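Local coordinates for elongation factor G (Thermus thermophilus, PDB 2DY1), which binds GTP together with a magnesium ion and probably acts as a GTPase elongation factor in the translocation step of protein synthesis, at residues M8-V12 with I268-S274; P155-I159 with V208-I212; P569-E573 with A647-P651. All blocks are in the same frame, centred on the assembly; numbering follows the deposited sequence.

Contact 1: M8-V12 with I268-S274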
loop_
_atom_site.group_PDB
_atom_site.type_symbol
_atom_site.label_atom_id
_atom_site.label_comp_id
_atom_site.label_asym_id
_atom_site.label_seq_id
_atom_site.Cartn_x
_atom_site.Cartn_y
_atom_site.Cartn_z
ATOM N N MET A 8 -20.679 7.041 24.826
ATOM C CA MET A 8 -19.659 7.613 23.962
ATOM C C MET A 8 -19.132 6.526 23.040
ATOM O O MET A 8 -19.076 5.359 23.417
ATOM C CB MET A 8 -18.494 8.162 24.789
ATOM C CG MET A 8 -18.895 9.155 25.866
ATOM S SD MET A 8 -17.461 9.881 26.679
ATOM C CE MET A 8 -16.872 8.514 27.635
ATOM N N ILE A 9 -18.772 6.913 21.827
ATOM C CA ILE A 9 -18.230 5.964 20.859
ATOM C C ILE A 9 -16.973 6.572 20.258
ATOM O O ILE A 9 -16.898 7.784 20.074
ATOM C CB ILE A 9 -19.238 5.683 19.721
ATOM C CG1 ILE A 9 -20.507 5.058 20.313
ATOM C CG2 ILE A 9 -18.614 4.712 18.682
ATOM C CD1 ILE A 9 -21.584 4.819 19.300
ATOM N N ARG A 10 -15.962 5.737 19.999
ATOM C CA ARG A 10 -14.722 6.181 19.362
ATOM C C ARG A 10 -14.362 5.143 18.296
ATOM O O ARG A 10 -14.637 3.963 18.472
ATOM C CB ARG A 10 -13.544 6.218 20.342
ATOM C CG ARG A 10 -13.723 7.069 21.582
ATOM C CD ARG A 10 -13.751 8.535 21.244
ATOM N NE ARG A 10 -13.862 9.322 22.469
ATOM C CZ ARG A 10 -15.005 9.775 22.964
ATOM N NH1 ARG A 10 -16.143 9.510 22.342
ATOM N NH2 ARG A 10 -14.997 10.536 24.054
ATOM N N THR A 11 -13.778 5.590 17.193
ATOM C CA THR A 11 -13.283 4.679 16.156
ATOM C C THR A 11 -11.786 5.002 16.107
ATOM O O THR A 11 -11.392 6.137 15.817
ATOM C CB THR A 11 -13.884 4.938 14.774
ATOM O OG1 THR A 11 -15.314 5.026 14.887
ATOM C CG2 THR A 11 -13.556 3.761 13.846
ATOM N N VAL A 12 -10.958 3.982 16.303
ATOM C CA VAL A 12 -9.515 4.197 16.407
ATOM C C VAL A 12 -8.736 3.160 15.618
ATOM O O VAL A 12 -9.043 1.970 15.727
ATOM C CB VAL A 12 -9.092 4.090 17.912
ATOM C CG1 VAL A 12 -7.581 4.289 18.075
ATOM C CG2 VAL A 12 -9.865 5.126 18.758
ATOM N N ILE A 268 -8.227 6.472 25.892
ATOM C CA ILE A 268 -8.731 6.614 24.528
ATOM C C ILE A 268 -10.043 7.400 24.572
ATOM O O ILE A 268 -10.248 8.338 23.782
ATOM C CB ILE A 268 -8.954 5.223 23.898
ATOM C CG1 ILE A 268 -7.600 4.654 23.468
ATOM C CG2 ILE A 268 -9.914 5.311 22.711
ATOM C CD1 ILE A 268 -7.612 3.137 23.152
ATOM N N LEU A 269 -10.929 7.027 25.493
ATOM C CA LEU A 269 -12.212 7.714 25.622
ATOM C C LEU A 269 -12.014 9.168 26.032
ATOM O O LEU A 269 -12.646 10.078 25.491
ATOM C CB LEU A 269 -13.100 6.982 26.643
ATOM C CG LEU A 269 -13.559 5.622 26.119
ATOM C CD1 LEU A 269 -13.964 4.739 27.295
ATOM C CD2 LEU A 269 -14.729 5.798 25.117
ATOM N N GLU A 270 -11.106 9.401 26.965
ATOM C CA GLU A 270 -10.876 10.760 27.433
ATOM C C GLU A 270 -10.184 11.696 26.448
ATOM O O GLU A 270 -10.524 12.880 26.348
ATOM C CB GLU A 270 -10.055 10.705 28.724
ATOM C CG GLU A 270 -9.550 12.055 29.200
ATOM C CD GLU A 270 -8.635 11.931 30.406
ATOM O OE1 GLU A 270 -8.090 10.823 30.628
ATOM O OE2 GLU A 270 -8.447 12.940 31.118
ATOM N N ALA A 271 -9.217 11.169 25.706
ATOM C CA ALA A 271 -8.431 11.978 24.788
ATOM C C ALA A 271 -8.804 12.070 23.319
ATOM O O ALA A 271 -8.577 13.099 22.693
ATOM C CB ALA A 271 -6.961 11.548 24.894
ATOM N N LEU A 272 -9.354 11.001 22.758
ATOM C CA LEU A 272 -9.640 10.984 21.338
ATOM C C LEU A 272 -11.044 11.451 21.029
ATOM O O LEU A 272 -11.939 11.318 21.852
ATOM C CB LEU A 272 -9.351 9.582 20.789
ATOM C CG LEU A 272 -7.905 9.156 21.106
ATOM C CD1 LEU A 272 -7.674 7.760 20.500
ATOM C CD2 LEU A 272 -6.880 10.142 20.545
ATOM N N PRO A 273 -11.242 12.006 19.826
ATOM C CA PRO A 273 -12.563 12.517 19.449
ATOM C C PRO A 273 -13.635 11.539 19.070
ATOM O O PRO A 273 -13.364 10.465 18.559
ATOM C CB PRO A 273 -12.244 13.438 18.284
ATOM C CG PRO A 273 -11.199 12.649 17.555
ATOM C CD PRO A 273 -10.284 12.209 18.725
ATOM N N SER A 274 -14.874 11.965 19.301
ATOM C CA SER A 274 -16.040 11.183 18.934
ATOM C C SER A 274 -16.345 11.503 17.466
ATOM O O SER A 274 -15.844 12.483 16.902
ATOM C CB SER A 274 -17.242 11.615 19.781
ATOM O OG SER A 274 -17.668 12.905 19.348
HETATM O O HOH W 1 -14.332 8.438 16.863
HETATM O O HOH W 2 -11.263 8.510 18.066
#

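Contact 2: P155-I159 with V208-I212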
loop_
_atom_site.group_PDB
_atom_site.type_symbol
_atom_site.label_atom_id
_atom_site.label_comp_id
_atom_site.label_asym_id
_atom_site.label_seq_id
_atom_site.Cartn_x
_atom_site.Cartn_y
_atom_site.Cartn_z
ATOM N N PRO A 155 5.026 17.803 19.693
ATOM C CA PRO A 155 4.278 18.027 20.923
ATOM C C PRO A 155 3.671 16.828 21.644
ATOM O O PRO A 155 2.463 16.748 21.832
ATOM C CB PRO A 155 3.245 19.077 20.512
ATOM C CG PRO A 155 2.959 18.709 19.099
ATOM C CD PRO A 155 4.303 18.347 18.525
ATOM N N ILE A 156 4.525 15.911 22.082
ATOM C CA ILE A 156 4.028 14.764 22.831
ATOM C C ILE A 156 3.633 15.215 24.232
ATOM O O ILE A 156 4.089 16.257 24.730
ATOM C CB ILE A 156 5.072 13.626 22.927
ATOM C CG1 ILE A 156 6.380 14.149 23.529
ATOM C CG2 ILE A 156 5.300 13.041 21.553
ATOM C CD1 ILE A 156 6.963 13.253 24.594
ATOM N N LEU A 157 2.777 14.434 24.876
ATOM C CA LEU A 157 2.300 14.775 26.204
ATOM C C LEU A 157 2.329 13.502 27.049
ATOM O O LEU A 157 1.448 12.656 26.943
ATOM C CB LEU A 157 0.871 15.311 26.111
ATOM C CG LEU A 157 0.310 15.946 27.382
ATOM C CD1 LEU A 157 0.860 17.361 27.524
ATOM C CD2 LEU A 157 -1.191 15.987 27.315
ATOM N N PRO A 158 3.346 13.355 27.905
ATOM C CA PRO A 158 3.416 12.145 28.737
ATOM C C PRO A 158 2.274 12.037 29.736
ATOM O O PRO A 158 2.102 12.896 30.587
ATOM C CB PRO A 158 4.770 12.277 29.446
ATOM C CG PRO A 158 5.566 13.174 28.514
ATOM C CD PRO A 158 4.542 14.192 28.069
ATOM N N ILE A 159 1.483 10.981 29.630
ATOM C CA ILE A 159 0.389 10.749 30.556
ATOM C C ILE A 159 0.892 9.823 31.651
ATOM O O ILE A 159 0.565 9.984 32.828
ATOM C CB ILE A 159 -0.813 10.052 29.852
ATOM C CG1 ILE A 159 -1.340 10.940 28.721
ATOM C CG2 ILE A 159 -1.892 9.689 30.865
ATOM C CD1 ILE A 159 -1.711 12.343 29.154
ATOM N N VAL A 208 3.168 18.957 31.772
ATOM C CA VAL A 208 1.908 18.574 31.150
ATOM C C VAL A 208 0.873 19.692 31.295
ATOM O O VAL A 208 0.205 20.055 30.321
ATOM C CB VAL A 208 1.374 17.266 31.760
ATOM C CG1 VAL A 208 -0.100 17.066 31.386
ATOM C CG2 VAL A 208 2.212 16.092 31.230
ATOM N N LEU A 209 0.759 20.240 32.503
ATOM C CA LEU A 209 -0.174 21.330 32.768
ATOM C C LEU A 209 0.121 22.495 31.848
ATOM O O LEU A 209 -0.782 23.016 31.186
ATOM C CB LEU A 209 -0.063 21.789 34.228
ATOM C CG LEU A 209 -0.652 20.847 35.280
ATOM C CD1 LEU A 209 -0.394 21.405 36.675
ATOM C CD2 LEU A 209 -2.147 20.685 35.041
ATOM N N GLU A 210 1.385 22.899 31.808
ATOM C CA GLU A 210 1.806 24.004 30.968
ATOM C C GLU A 210 1.537 23.749 29.483
ATOM O O GLU A 210 1.086 24.646 28.770
ATOM C CB GLU A 210 3.294 24.317 31.209
ATOM C CG GLU A 210 3.602 24.992 32.588
ATOM C CD GLU A 210 5.059 25.440 32.758
ATOM O OE1 GLU A 210 5.670 25.885 31.766
ATOM O OE2 GLU A 210 5.588 25.365 33.890
ATOM N N ALA A 211 1.779 22.526 29.007
ATOM C CA ALA A 211 1.532 22.235 27.590
ATOM C C ALA A 211 0.056 22.352 27.209
ATOM O O ALA A 211 -0.278 22.802 26.106
ATOM C CB ALA A 211 2.055 20.831 27.232
ATOM N N ILE A 212 -0.821 21.943 28.118
ATOM C CA ILE A 212 -2.252 22.007 27.881
ATOM C C ILE A 212 -2.744 23.450 27.928
ATOM O O ILE A 212 -3.499 23.880 27.051
ATOM C CB ILE A 212 -3.017 21.198 28.922
ATOM C CG1 ILE A 212 -2.659 19.713 28.752
ATOM C CG2 ILE A 212 -4.535 21.429 28.764
ATOM C CD1 ILE A 212 -3.185 18.817 29.838
#

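Contact 3: P569-E573 with A647-P651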
loop_
_atom_site.group_PDB
_atom_site.type_symbol
_atom_site.label_atom_id
_atom_site.label_comp_id
_atom_site.label_asym_id
_atom_site.label_seq_id
_atom_site.Cartn_x
_atom_site.Cartn_y
_atom_site.Cartn_z
ATOM N N PRO A 569 20.142 -4.029 -38.171
ATOM C CA PRO A 569 19.329 -4.104 -36.956
ATOM C C PRO A 569 20.161 -4.474 -35.728
ATOM O O PRO A 569 21.141 -5.218 -35.830
ATOM C CB PRO A 569 18.289 -5.167 -37.307
ATOM C CG PRO A 569 18.993 -6.028 -38.306
ATOM C CD PRO A 569 19.708 -5.033 -39.157
ATOM N N VAL A 570 19.776 -3.932 -34.576
ATOM C CA VAL A 570 20.469 -4.204 -33.325
ATOM C C VAL A 570 19.470 -4.366 -32.183
ATOM O O VAL A 570 18.377 -3.795 -32.219
ATOM C CB VAL A 570 21.455 -3.074 -32.953
ATOM C CG1 VAL A 570 22.496 -2.918 -34.049
ATOM C CG2 VAL A 570 20.709 -1.772 -32.727
ATOM N N LEU A 571 19.865 -5.136 -31.168
ATOM C CA LEU A 571 19.020 -5.406 -30.006
ATOM C C LEU A 571 19.096 -4.309 -28.955
ATOM O O LEU A 571 20.175 -3.792 -28.652
ATOM C CB LEU A 571 19.426 -6.737 -29.374
ATOM C CG LEU A 571 18.471 -7.314 -28.324
ATOM C CD1 LEU A 571 17.191 -7.788 -28.996
ATOM C CD2 LEU A 571 19.149 -8.471 -27.609
ATOM N N LEU A 572 17.941 -3.953 -28.397
ATOM C CA LEU A 572 17.859 -2.922 -27.368
ATOM C C LEU A 572 17.254 -3.533 -26.108
ATOM O O LEU A 572 16.478 -4.478 -26.188
ATOM C CB LEU A 572 16.963 -1.768 -27.827
ATOM C CG LEU A 572 17.331 -1.016 -29.108
ATOM C CD1 LEU A 572 16.262 0.026 -29.383
ATOM C CD2 LEU A 572 18.696 -0.348 -28.955
ATOM N N GLU A 573 17.622 -2.996 -24.950
ATOM C CA GLU A 573 17.073 -3.488 -23.690
ATOM C C GLU A 573 16.674 -2.300 -22.843
ATOM O O GLU A 573 17.227 -1.213 -22.981
ATOM C CB GLU A 573 18.097 -4.352 -22.939
ATOM C CG GLU A 573 19.272 -3.589 -22.366
ATOM C CD GLU A 573 20.239 -4.506 -21.635
ATOM O OE1 GLU A 573 19.768 -5.353 -20.847
ATOM O OE2 GLU A 573 21.465 -4.378 -21.842
ATOM N N ALA A 647 18.575 0.943 -24.524
ATOM C CA ALA A 647 19.956 1.075 -24.964
ATOM C C ALA A 647 20.341 -0.213 -25.645
ATOM O O ALA A 647 19.747 -1.258 -25.394
ATOM C CB ALA A 647 20.877 1.341 -23.771
ATOM N N GLU A 648 21.328 -0.140 -26.527
ATOM C CA GLU A 648 21.779 -1.322 -27.237
ATOM C C GLU A 648 22.366 -2.325 -26.246
ATOM O O GLU A 648 23.110 -1.953 -25.329
ATOM C CB GLU A 648 22.832 -0.927 -28.282
ATOM C CG GLU A 648 22.387 0.238 -29.175
ATOM C CD GLU A 648 23.431 0.653 -30.208
ATOM O OE1 GLU A 648 24.536 0.068 -30.226
ATOM O OE2 GLU A 648 23.136 1.570 -31.004
ATOM N N VAL A 649 22.023 -3.591 -26.439
ATOM C CA VAL A 649 22.503 -4.669 -25.591
ATOM C C VAL A 649 23.944 -5.002 -25.970
ATOM O O VAL A 649 24.257 -5.165 -27.150
ATOM C CB VAL A 649 21.638 -5.933 -25.779
ATOM C CG1 VAL A 649 22.212 -7.097 -24.975
ATOM C CG2 VAL A 649 20.201 -5.646 -25.352
ATOM N N PRO A 650 24.847 -5.089 -24.977
ATOM C CA PRO A 650 26.239 -5.413 -25.303
ATOM C C PRO A 650 26.294 -6.596 -26.270
ATOM O O PRO A 650 25.567 -7.576 -26.109
ATOM C CB PRO A 650 26.835 -5.719 -23.937
ATOM C CG PRO A 650 26.142 -4.698 -23.072
ATOM C CD PRO A 650 24.695 -4.800 -23.539
ATOM N N PRO A 651 27.160 -6.513 -27.294
ATOM C CA PRO A 651 27.329 -7.551 -28.316
ATOM C C PRO A 651 27.308 -8.984 -27.800
ATOM O O PRO A 651 26.698 -9.864 -28.407
ATOM C CB PRO A 651 28.667 -7.185 -28.954
ATOM C CG PRO A 651 28.669 -5.692 -28.860
ATOM C CD PRO A 651 28.185 -5.464 -27.445
HETATM O O HOH W 3 22.523 -1.819 -22.515
#

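Contact 1: M8-V12 with I268-S274
The guanidinium group of Arg-10 lies between the end of the helix 261-271 and the chain that leaves it: CD2 of Leu-269 stands over one face, the backbone N of Ser-274 over the other, and the carbonyl oxygen of Ile-268 near its plane at the edge. Across the contact, NH2 of Arg-10 bonds to the carbonyl O of Leu-269 (2.8 Å), in the carbonyl plane and on a lone pair, although that oxygen sits 20° out of the guanidinium plane. NE reaches the same O of Leu-269 only weakly. At the other end, NH1 of Arg-10 bonds to O of Ile-9 (2.9 Å), which lies almost in the guanidinium plane, though NH1 stands above the plane of that carbonyl; both ends are thus fixed. The bend at chi2 (-69°) carries the chain across to the helix terminus, where backbone carbonyls would probably favour its positive charge. Farther along the strand, CG2 of Val-12 meets CD1 of Leu-272 (3.8 Å) and CG2 of Ile-268 (4.0 Å). A water accepts from Thr-11 N (2.9 Å) and lies 2.8 Å from Pro-273 O, one of several acceptors competing for its protons. Ile-268 and Leu-272 also touch Met-130 on the strand 129-134. This is the helix-on-sheet packing of a P-loop GTPase domain, with helix 261-271 laid on the strand that leads into the P-loop.

Contact 2: P155-I159 with V208-I212
Apolar contact carries this pairing, and Leu-157 is its centre. CD1 of Leu-157 meets CB of Ala-211 at 3.7 Å and CG1 of Val-208 at 4.0 Å, while CD2 of the same leucine approaches CG1 of Ile-212 at 4.3 Å. One leucine thus touches three helix residues at positions i, i+3 and i+4, which places it against a single face of the helix. With CG anti to the backbone N (chi1 -170°), the branch is carried to the helix although the side chain does not set out straight for it, and it crosses Val-208 at about a right angle. The layout is that of a helix packed on the GTPase-domain sheet: the axes of strand 156-158 and helix 208-212 approach to 9.0 Å and run 143° apart. Next to the leucine, the ring of Pro-158 adds a looser apolar contact, CD to CG2 of Val-208 at 4.4 Å. The helix 231-243 flanks the same cluster, with Phe-238 on Leu-157 and both Leu-234 and Ala-237 on Ile-212.

One polar atom is caught in this apolar contact: the carbonyl O of Pro-158 faces the methyl CG2 of Val-208 at 3.3 Å; the contact buries this oxygen, which has no hydrogen-bonding partner in the model.

Contact 3: P569-E573 with A647-P651
With CG of Glu-573 in the crowded position between its backbone N and carbonyl carbon (chi1 70°), and the chain extended beyond it, the carbon part of this side chain crosses Val-649 at about a right angle; CB lies 3.5 Å from CG2 of Val-649. That same CG2 sits anti to the carbonyl carbon of Val-649, and on its other flank it meets CD2 of Leu-571 (3.8 Å), whose side chain runs alongside the valine and points the same way. The valine methyl is therefore wedged between a leucine and the stem of a glutamate, and Ala-654 of the following helix packs on both Leu-571 and Val-649. Towards the other side of the strand, CD2 of Leu-572 rests on CG of Glu-648 (3.7 Å).

The backbones pair antiparallel. Glu-573 and Ala-647 form a hydrogen-bonded pair, Glu-573 N to Ala-647 O at 2.8 Å and Ala-647 N to Glu-573 O at 3.0 Å, both with N-H...O angles of 159°. Leu-572 and Glu-648 form the neighbouring non-hydrogen-bonded pair. Beyond it, Val-649 N still bonds to Leu-571 O (2.9 Å), but from 35° above the carbonyl plane, as the chain turns off towards helix 651-663.

The carboxylate end of Glu-573 is held by a salt bridge from OE2 to Arg-598, while a water links OE2 to Glu-648 O. Were this residue an alanine, Arg-598 would probably lose its carboxylate mate, the water one acceptor, and CG2 of Val-649 the packing of CG and CD, with CB still in place. Glu-573 thus does two jobs: its methylenes extend the apolar surface round Val-649, and its charge ties the early part of strand 569-583 to Arg-598, in the turn between helix 587-596 and strand 600-607.

Following the chain from its N terminus, strand 9-16 opens the GTPase domain, and contact 1 closes a loop of some 255 residues when the end of helix 261-271 returns to it. Contact 2 opens and closes within that span, bringing helix 198-213 back to strand 156-165; the two contacts reach the same ten-stranded sheet, their centres about 19 Å apart and their nearest atoms about 6 Å apart. The chain then passes through the intervening domains before contact 3 closes a separate loop of 73 residues in the C-terminal region, pairing strands 569-583 and 638-648. Its centre is about 62 Å from that of contact 1, on the opposite side of the chain's centre. No loops cross.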